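Local coordinates for protein 6-carboxyhexanoate--coa ligase (Bacillus subtilis, PDB 5FLG) that is an acyl-CoA-ligase-type enzyme of mixed alpha/beta fold, seen here with phosphoaminophosphonic acid-adenylate ester, pimelic acid and magnesium ions bound, at residues 25-30 with 122-127; 48-53 with 172-177. All coordinates share one frame; numbering follows the deposited sequence.

The two contacts lie on neighbouring sides of one ligand pocket, their centres about 14 Å apart. Along the chain their segments alternate: 25-30, 48-53, 122-127, 172-177. Strand 26-36 runs on into helix 40-52, so the first halves of both contacts are close in the chain and in space, and Gly30 O packs 3.2 Å from Lys50 CE. Their second halves come from the loop leading into strand 127-130 of the mixed sheet and from helix 170-184. Both contacts touch phosphoaminophosphonic acid-adenylate ester: interaction 1 spans its length from adenine to terminal phosphate, whereas interaction 2 meets that terminal phosphate and extends toward pimelic acid.

Interaction 1: 25-30 with 122-127; sequences GKHISG and DVRGAV. With ANP (phosphoaminophosphonic acid-adenylate ester), chain D.
Arg124 slides past His27 in the opposite direction, and together the two side chains make most of the direct contact; the bound phosphoaminophosphonic acid-adenylate ester (ANP) bridges much of the rest. Along 122-127, the first atom to meet ANP is Val123 O, 3.2 Å from ANP O2' on the ribose. Arg124 follows. Arg124 CG is anti to its own carbonyl carbon and packs 3.9 Å from His27 CB, while Arg124 CB lies over one face of the imidazole. Ser29 N covers the other face, offset toward the rim. The arginine chain then runs out extended, and its guanidinium is turned 49° from the imidazole plane. Arg124 NH2 ends 3.0 Å from Gly25 O, near the guanidinium plane, but the angle is too poor for a hydrogen bond, and Gly25 is poorly ordered. Arg146 donates to Arg124 O and also bonds to ANP, tying the loop to the ligand. Next along the loop, Gly125 O accepts a hydrogen bond from ANP O2' at 2.6 Å. Ala126 CB comes to 3.8 Å from ANP C2, beside the adenine.

On the strand, the His27 ring swings toward the phosphates because CG stands anti to the backbone N (chi1 173°). His27 NE2 donates in the ring plane to ANP O2B at 2.7 Å, a fairly straight bond (162°). Ser29 OG bonds to ANP O1G at a distance so short that its exact value is doubtful, and Gly30 N lies 3.2 Å from ANP N3B. Ile28 and Ser29 both face Ala15 on strand 8-17, a classic beta bulge in strand 26-36, which lines one side of the ANP pocket, with the loop 122-126 at the ribose and adenine.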
loop_
_atom_site.group_PDB
_atom_site.type_symbol
_atom_site.label_atom_id
_atom_site.label_comp_id
_atom_site.label_asym_id
_atom_site.label_seq_id
_atom_site.Cartn_x
_atom_site.Cartn_y
_atom_site.Cartn_z
ATOM N N GLY A 25 -8.026 -14.773 -0.802
ATOM C CA GLY A 25 -8.231 -14.559 0.629
ATOM C C GLY A 25 -9.655 -14.165 0.982
ATOM O O GLY A 25 -10.486 -13.934 0.095
ATOM N N LYS A 26 -9.957 -14.207 2.277
ATOM C CA LYS A 26 -11.136 -13.562 2.835
ATOM C C LYS A 26 -10.885 -12.063 3.012
ATOM O O LYS A 26 -9.906 -11.672 3.646
ATOM C CB LYS A 26 -11.471 -14.172 4.200
ATOM C CG LYS A 26 -12.739 -13.607 4.824
ATOM C CD LYS A 26 -13.012 -14.207 6.191
ATOM C CE LYS A 26 -14.123 -13.445 6.884
ATOM N NZ LYS A 26 -14.240 -13.774 8.334
ATOM N N HIS A 27 -11.703 -11.248 2.346
ATOM C CA HIS A 27 -11.749 -9.798 2.553
ATOM C C HIS A 27 -12.028 -9.500 4.019
ATOM O O HIS A 27 -13.006 -9.977 4.572
ATOM C CB HIS A 27 -12.877 -9.187 1.684
ATOM C CG HIS A 27 -13.118 -7.725 1.937
ATOM N ND1 HIS A 27 -12.194 -6.758 1.626
ATOM C CD2 HIS A 27 -14.167 -7.070 2.490
ATOM C CE1 HIS A 27 -12.644 -5.574 2.001
ATOM N NE2 HIS A 27 -13.848 -5.732 2.512
ATOM N N ILE A 28 -11.162 -8.754 4.670
ATOM C CA ILE A 28 -11.427 -8.412 6.073
ATOM C C ILE A 28 -11.964 -6.986 6.174
ATOM O O ILE A 28 -13.071 -6.737 6.703
ATOM C CB ILE A 28 -10.150 -8.485 6.940
ATOM C CG1 ILE A 28 -9.613 -9.915 7.035
ATOM C CG2 ILE A 28 -10.444 -7.941 8.329
ATOM C CD1 ILE A 28 -10.507 -10.825 7.835
ATOM N N SER A 29 -11.189 -6.059 5.633
ATOM C CA SER A 29 -11.510 -4.645 5.739
ATOM C C SER A 29 -11.057 -3.851 4.511
ATOM O O SER A 29 -10.098 -4.210 3.839
ATOM C CB SER A 29 -10.860 -4.053 6.982
ATOM O OG SER A 29 -11.282 -2.721 7.175
ATOM N N GLY A 30 -11.759 -2.755 4.241
ATOM C CA GLY A 30 -11.344 -1.793 3.231
ATOM C C GLY A 30 -11.664 -0.393 3.718
ATOM O O GLY A 30 -12.617 -0.191 4.436
ATOM N N ASP A 122 -19.582 -12.312 -1.458
ATOM C CA ASP A 122 -18.136 -12.184 -1.395
ATOM C C ASP A 122 -17.553 -11.022 -2.179
ATOM O O ASP A 122 -16.351 -10.800 -2.155
ATOM C CB ASP A 122 -17.459 -13.500 -1.787
ATOM C CG ASP A 122 -17.649 -14.583 -0.721
ATOM O OD1 ASP A 122 -18.058 -14.242 0.412
ATOM O OD2 ASP A 122 -17.479 -15.776 -1.041
ATOM N N VAL A 123 -18.407 -10.256 -2.844
ATOM C CA VAL A 123 -17.944 -9.142 -3.613
ATOM C C VAL A 123 -17.459 -8.052 -2.668
ATOM O O VAL A 123 -18.094 -7.774 -1.677
ATOM C CB VAL A 123 -19.066 -8.580 -4.510
ATOM C CG1 VAL A 123 -18.646 -7.230 -5.054
ATOM C CG2 VAL A 123 -19.394 -9.574 -5.629
ATOM N N ARG A 124 -16.270 -7.538 -2.952
ATOM C CA ARG A 124 -15.505 -6.681 -2.063
ATOM C C ARG A 124 -15.858 -5.204 -2.207
ATOM O O ARG A 124 -15.552 -4.375 -1.341
ATOM C CB ARG A 124 -14.023 -6.869 -2.380
ATOM C CG ARG A 124 -13.534 -8.276 -2.075
ATOM C CD ARG A 124 -12.405 -8.673 -3.013
ATOM N NE ARG A 124 -11.671 -9.842 -2.529
ATOM C CZ ARG A 124 -12.142 -11.091 -2.533
ATOM N NH1 ARG A 124 -13.367 -11.361 -2.982
ATOM N NH2 ARG A 124 -11.392 -12.073 -2.048
ATOM N N GLY A 125 -16.484 -4.870 -3.332
ATOM C CA GLY A 125 -17.035 -3.541 -3.514
ATOM C C GLY A 125 -18.518 -3.679 -3.739
ATOM O O GLY A 125 -19.204 -4.416 -3.013
ATOM N N ALA A 126 -19.014 -2.933 -4.728
ATOM C CA ALA A 126 -20.427 -2.847 -4.982
ATOM C C ALA A 126 -20.731 -3.506 -6.314
ATOM O O ALA A 126 -19.872 -3.585 -7.189
ATOM C CB ALA A 126 -20.878 -1.392 -5.034
ATOM N N VAL A 127 -21.945 -4.016 -6.402
ATOM C CA VAL A 127 -22.481 -4.550 -7.623
ATOM C C VAL A 127 -23.311 -3.475 -8.280
ATOM O O VAL A 127 -24.046 -2.770 -7.601
ATOM C CB VAL A 127 -23.380 -5.754 -7.296
ATOM C CG1 VAL A 127 -24.135 -6.207 -8.547
ATOM C CG2 VAL A 127 -22.532 -6.882 -6.707
HETATM P PG ANP D . -14.997 -2.226 6.924
HETATM O O1G ANP D . -13.626 -2.271 7.542
HETATM O O2G ANP D . -15.981 -3.104 7.648
HETATM O O3G ANP D . -15.558 -0.863 6.680
HETATM P PB ANP D . -15.772 -2.566 4.077
HETATM O O1B ANP D . -15.832 -1.085 3.954
HETATM O O2B ANP D . -15.275 -3.464 3.006
HETATM N N3B ANP D . -14.732 -2.955 5.401
HETATM P PA ANP D . -18.453 -2.268 5.079
HETATM O O1A ANP D . -19.200 -2.997 6.098
HETATM O O2A ANP D . -18.025 -0.838 5.249
HETATM O O3A ANP D . -17.213 -3.140 4.542
HETATM O "O5'" ANP D . -19.418 -2.353 3.742
HETATM C "C5'" ANP D . -20.253 -3.456 3.535
HETATM C "C4'" ANP D . -20.134 -3.918 2.081
HETATM O "O4'" ANP D . -20.430 -2.811 1.220
HETATM C "C3'" ANP D . -18.726 -4.378 1.739
HETATM O "O3'" ANP D . -18.574 -5.780 1.922
HETATM C "C2'" ANP D . -18.621 -4.054 0.277
HETATM O "O2'" ANP D . -19.288 -5.076 -0.466
HETATM C "C1'" ANP D . -19.431 -2.791 0.193
HETATM N N9 ANP D . -18.524 -1.643 0.299
HETATM C C8 ANP D . -17.888 -1.160 1.425
HETATM N N7 ANP D . -17.202 -0.033 1.123
HETATM C C5 ANP D . -17.368 0.182 -0.218
HETATM C C6 ANP D . -16.898 1.152 -1.220
HETATM N N6 ANP D . -16.070 2.152 -0.903
HETATM N N1 ANP D . -17.324 1.027 -2.497
HETATM C C2 ANP D . -18.125 0.021 -2.864
HETATM N N3 ANP D . -18.661 -0.873 -2.016
HETATM C C4 ANP D . -18.223 -0.890 -0.735
#

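Interaction 2: 48-53 with 172-177; sequences LEKGLS and IKEALA. With ANP (phosphoaminophosphonic acid-adenylate ester), chain D; PML (pimelic acid), chain C.
Lys50 NZ is gripped by three acceptors: ANP O3G at 3.0 Å, ANP O1G through a weak bond of 3.4 Å, and Glu174 OE1 at 3.2 Å. The last is a salt bridge as well as a hydrogen bond, and it carries the whole contact between 48-53 and 172-177. NZ meets OE1 on its syn side, 33° out of the carboxylate plane. The side chains come from opposite directions across the pocket. Lys50 has CG anti to the backbone N (chi1 165°) and runs straight as far as CE, then bends at its last torsion (chi4 81°) to bring NZ between phosphate and carboxylate; Glu174 is extended beyond CG. Together with a magnesium ion about 4 Å from its side chain, Lys50 probably offsets part of the negative charge of the phosphate and carboxylate.

On another side of helix 170-184, pimelic acid (PML) runs across the helix, its C1 carboxylate end and C3 near it: CG1 of Ile172 is 3.3 Å from PML O12, and CB of Ala175 is 3.8 Å from PML C3. Where helix 40-52 ends, Ser53 OG bonds back to Glu49 O at 2.8 Å. Leu48 and Leu52 pack on Met62 of strand 61-68, and Glu49 pairs with Lys41 of the second subunit. Leu176 beds helix 170-184 against Trp160 of helix 154-164 and Tyr212 of strand 211-215.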
loop_
_atom_site.group_PDB
_atom_site.type_symbol
_atom_site.label_atom_id
_atom_site.label_comp_id
_atom_site.label_asym_id
_atom_site.label_seq_id
_atom_site.Cartn_x
_atom_site.Cartn_y
_atom_site.Cartn_z
ATOM N N LEU A 48 -4.833 1.680 9.370
ATOM C CA LEU A 48 -4.126 0.511 9.897
ATOM C C LEU A 48 -4.970 -0.129 10.980
ATOM O O LEU A 48 -5.266 -1.322 10.922
ATOM C CB LEU A 48 -2.754 0.897 10.435
ATOM C CG LEU A 48 -1.917 -0.229 11.044
ATOM C CD1 LEU A 48 -1.659 -1.325 10.031
ATOM C CD2 LEU A 48 -0.604 0.332 11.567
ATOM N N GLU A 49 -5.406 0.674 11.940
ATOM C CA GLU A 49 -6.089 0.165 13.127
ATOM C C GLU A 49 -7.450 -0.438 12.767
ATOM O O GLU A 49 -7.901 -1.438 13.331
ATOM C CB GLU A 49 -6.257 1.305 14.141
ATOM C CG GLU A 49 -7.223 1.017 15.277
ATOM C CD GLU A 49 -6.803 -0.169 16.149
ATOM O OE1 GLU A 49 -5.962 -0.988 15.712
ATOM O OE2 GLU A 49 -7.374 -0.324 17.255
ATOM N N LYS A 50 -8.111 0.173 11.802
ATOM C CA LYS A 50 -9.379 -0.332 11.329
ATOM C C LYS A 50 -9.215 -1.719 10.751
ATOM O O LYS A 50 -9.987 -2.629 11.040
ATOM C CB LYS A 50 -9.893 0.653 10.285
ATOM C CG LYS A 50 -10.999 0.177 9.409
ATOM C CD LYS A 50 -11.324 1.344 8.478
ATOM C CE LYS A 50 -12.345 0.966 7.425
ATOM N NZ LYS A 50 -13.673 1.051 8.069
ATOM N N GLY A 51 -8.145 -1.927 10.023
ATOM C CA GLY A 51 -7.872 -3.240 9.472
ATOM C C GLY A 51 -7.425 -4.275 10.515
ATOM O O GLY A 51 -7.782 -5.453 10.405
ATOM N N LEU A 52 -6.687 -3.836 11.541
ATOM C CA LEU A 52 -6.134 -4.771 12.549
ATOM C C LEU A 52 -7.127 -5.184 13.642
ATOM O O LEU A 52 -6.938 -6.189 14.284
ATOM C CB LEU A 52 -4.908 -4.186 13.234
ATOM C CG LEU A 52 -3.689 -3.945 12.353
ATOM C CD1 LEU A 52 -2.554 -3.417 13.194
ATOM C CD2 LEU A 52 -3.274 -5.191 11.597
ATOM N N SER A 53 -8.191 -4.429 13.852
ATOM C CA SER A 53 -9.084 -4.740 14.944
ATOM C C SER A 53 -10.451 -5.139 14.395
ATOM O O SER A 53 -11.468 -4.802 14.966
ATOM C CB SER A 53 -9.229 -3.504 15.833
ATOM O OG SER A 53 -9.804 -2.452 15.075
ATOM N N ILE A 172 -21.165 5.314 10.309
ATOM C CA ILE A 172 -22.246 6.121 9.719
ATOM C C ILE A 172 -21.642 7.232 8.878
ATOM O O ILE A 172 -22.042 7.455 7.714
ATOM C CB ILE A 172 -23.183 6.706 10.777
ATOM C CG1 ILE A 172 -23.948 5.594 11.480
ATOM C CG2 ILE A 172 -24.132 7.720 10.161
ATOM C CD1 ILE A 172 -24.551 6.020 12.810
ATOM N N LYS A 173 -20.566 7.810 9.388
ATOM C CA LYS A 173 -19.822 8.799 8.606
ATOM C C LYS A 173 -19.355 8.253 7.250
ATOM O O LYS A 173 -19.559 8.876 6.211
ATOM C CB LYS A 173 -18.628 9.290 9.362
ATOM C CG LYS A 173 -17.979 10.471 8.680
ATOM C CD LYS A 173 -16.774 10.955 9.470
ATOM C CE LYS A 173 -15.784 9.829 9.677
ATOM N NZ LYS A 173 -14.472 10.380 9.990
ATOM N N GLU A 174 -18.794 7.053 7.273
ATOM C CA GLU A 174 -18.315 6.419 6.071
ATOM C C GLU A 174 -19.448 6.055 5.127
ATOM O O GLU A 174 -19.402 6.395 3.963
ATOM C CB GLU A 174 -17.446 5.198 6.406
ATOM C CG GLU A 174 -16.077 5.579 6.976
ATOM C CD GLU A 174 -15.400 4.477 7.831
ATOM O OE1 GLU A 174 -15.899 3.329 7.932
ATOM O OE2 GLU A 174 -14.343 4.764 8.411
ATOM N N ALA A 175 -20.514 5.474 5.658
ATOM C CA ALA A 175 -21.582 5.017 4.833
ATOM C C ALA A 175 -22.296 6.199 4.205
ATOM O O ALA A 175 -22.708 6.141 3.039
ATOM C CB ALA A 175 -22.550 4.203 5.649
ATOM N N LEU A 176 -22.576 7.216 5.016
ATOM C CA LEU A 176 -23.316 8.371 4.518
ATOM C C LEU A 176 -22.474 9.160 3.509
ATOM O O LEU A 176 -23.009 9.724 2.530
ATOM C CB LEU A 176 -23.839 9.231 5.670
ATOM C CG LEU A 176 -24.764 10.414 5.343
ATOM C CD1 LEU A 176 -25.908 10.055 4.379
ATOM C CD2 LEU A 176 -25.318 10.984 6.632
ATOM N N ALA A 177 -21.161 9.208 3.711
ATOM C CA ALA A 177 -20.310 9.856 2.717
ATOM C C ALA A 177 -20.384 9.121 1.388
ATOM O O ALA A 177 -20.495 9.763 0.305
ATOM C CB ALA A 177 -18.883 9.936 3.172
HETATM P PG ANP D . -14.997 -2.226 6.924
HETATM O O1G ANP D . -13.626 -2.271 7.542
HETATM O O2G ANP D . -15.981 -3.104 7.648
HETATM O O3G ANP D . -15.558 -0.863 6.680
HETATM P PB ANP D . -15.772 -2.566 4.077
HETATM O O1B ANP D . -15.832 -1.085 3.954
HETATM O O2B ANP D . -15.275 -3.464 3.006
HETATM N N3B ANP D . -14.732 -2.955 5.401
HETATM P PA ANP D . -18.453 -2.268 5.079
HETATM O O1A ANP D . -19.200 -2.997 6.098
HETATM O O2A ANP D . -18.025 -0.838 5.249
HETATM O O3A ANP D . -17.213 -3.140 4.542
HETATM O "O5'" ANP D . -19.418 -2.353 3.742
HETATM C "C5'" ANP D . -20.253 -3.456 3.535
HETATM C "C4'" ANP D . -20.134 -3.918 2.081
HETATM O "O4'" ANP D . -20.430 -2.811 1.220
HETATM C "C3'" ANP D . -18.726 -4.378 1.739
HETATM O "O3'" ANP D . -18.574 -5.780 1.922
HETATM C "C2'" ANP D . -18.621 -4.054 0.277
HETATM O "O2'" ANP D . -19.288 -5.076 -0.466
HETATM C "C1'" ANP D . -19.431 -2.791 0.193
HETATM N N9 ANP D . -18.524 -1.643 0.299
HETATM C C8 ANP D . -17.888 -1.160 1.425
HETATM N N7 ANP D . -17.202 -0.033 1.123
HETATM C C5 ANP D . -17.368 0.182 -0.218
HETATM C C6 ANP D . -16.898 1.152 -1.220
HETATM N N6 ANP D . -16.070 2.152 -0.903
HETATM N N1 ANP D . -17.324 1.027 -2.497
HETATM C C2 ANP D . -18.125 0.021 -2.864
HETATM N N3 ANP D . -18.661 -0.873 -2.016
HETATM C C4 ANP D . -18.223 -0.890 -0.735
HETATM C C1 PML C . -25.642 3.112 9.310
HETATM O O11 PML C . -26.311 4.118 8.904
HETATM O O12 PML C . -25.561 2.846 10.561
HETATM C C2 PML C . -25.309 2.039 8.257
HETATM C C3 PML C . -23.852 1.630 8.108
HETATM C C4 PML C . -23.663 0.163 7.680
HETATM C C5 PML C . -22.745 -0.041 6.490
HETATM C C6 PML C . -21.672 -1.108 6.689
HETATM C C7 PML C . -20.748 -0.784 7.865
HETATM O O71 PML C . -20.099 0.289 7.851
HETATM O O72 PML C . -20.568 -1.650 8.759
#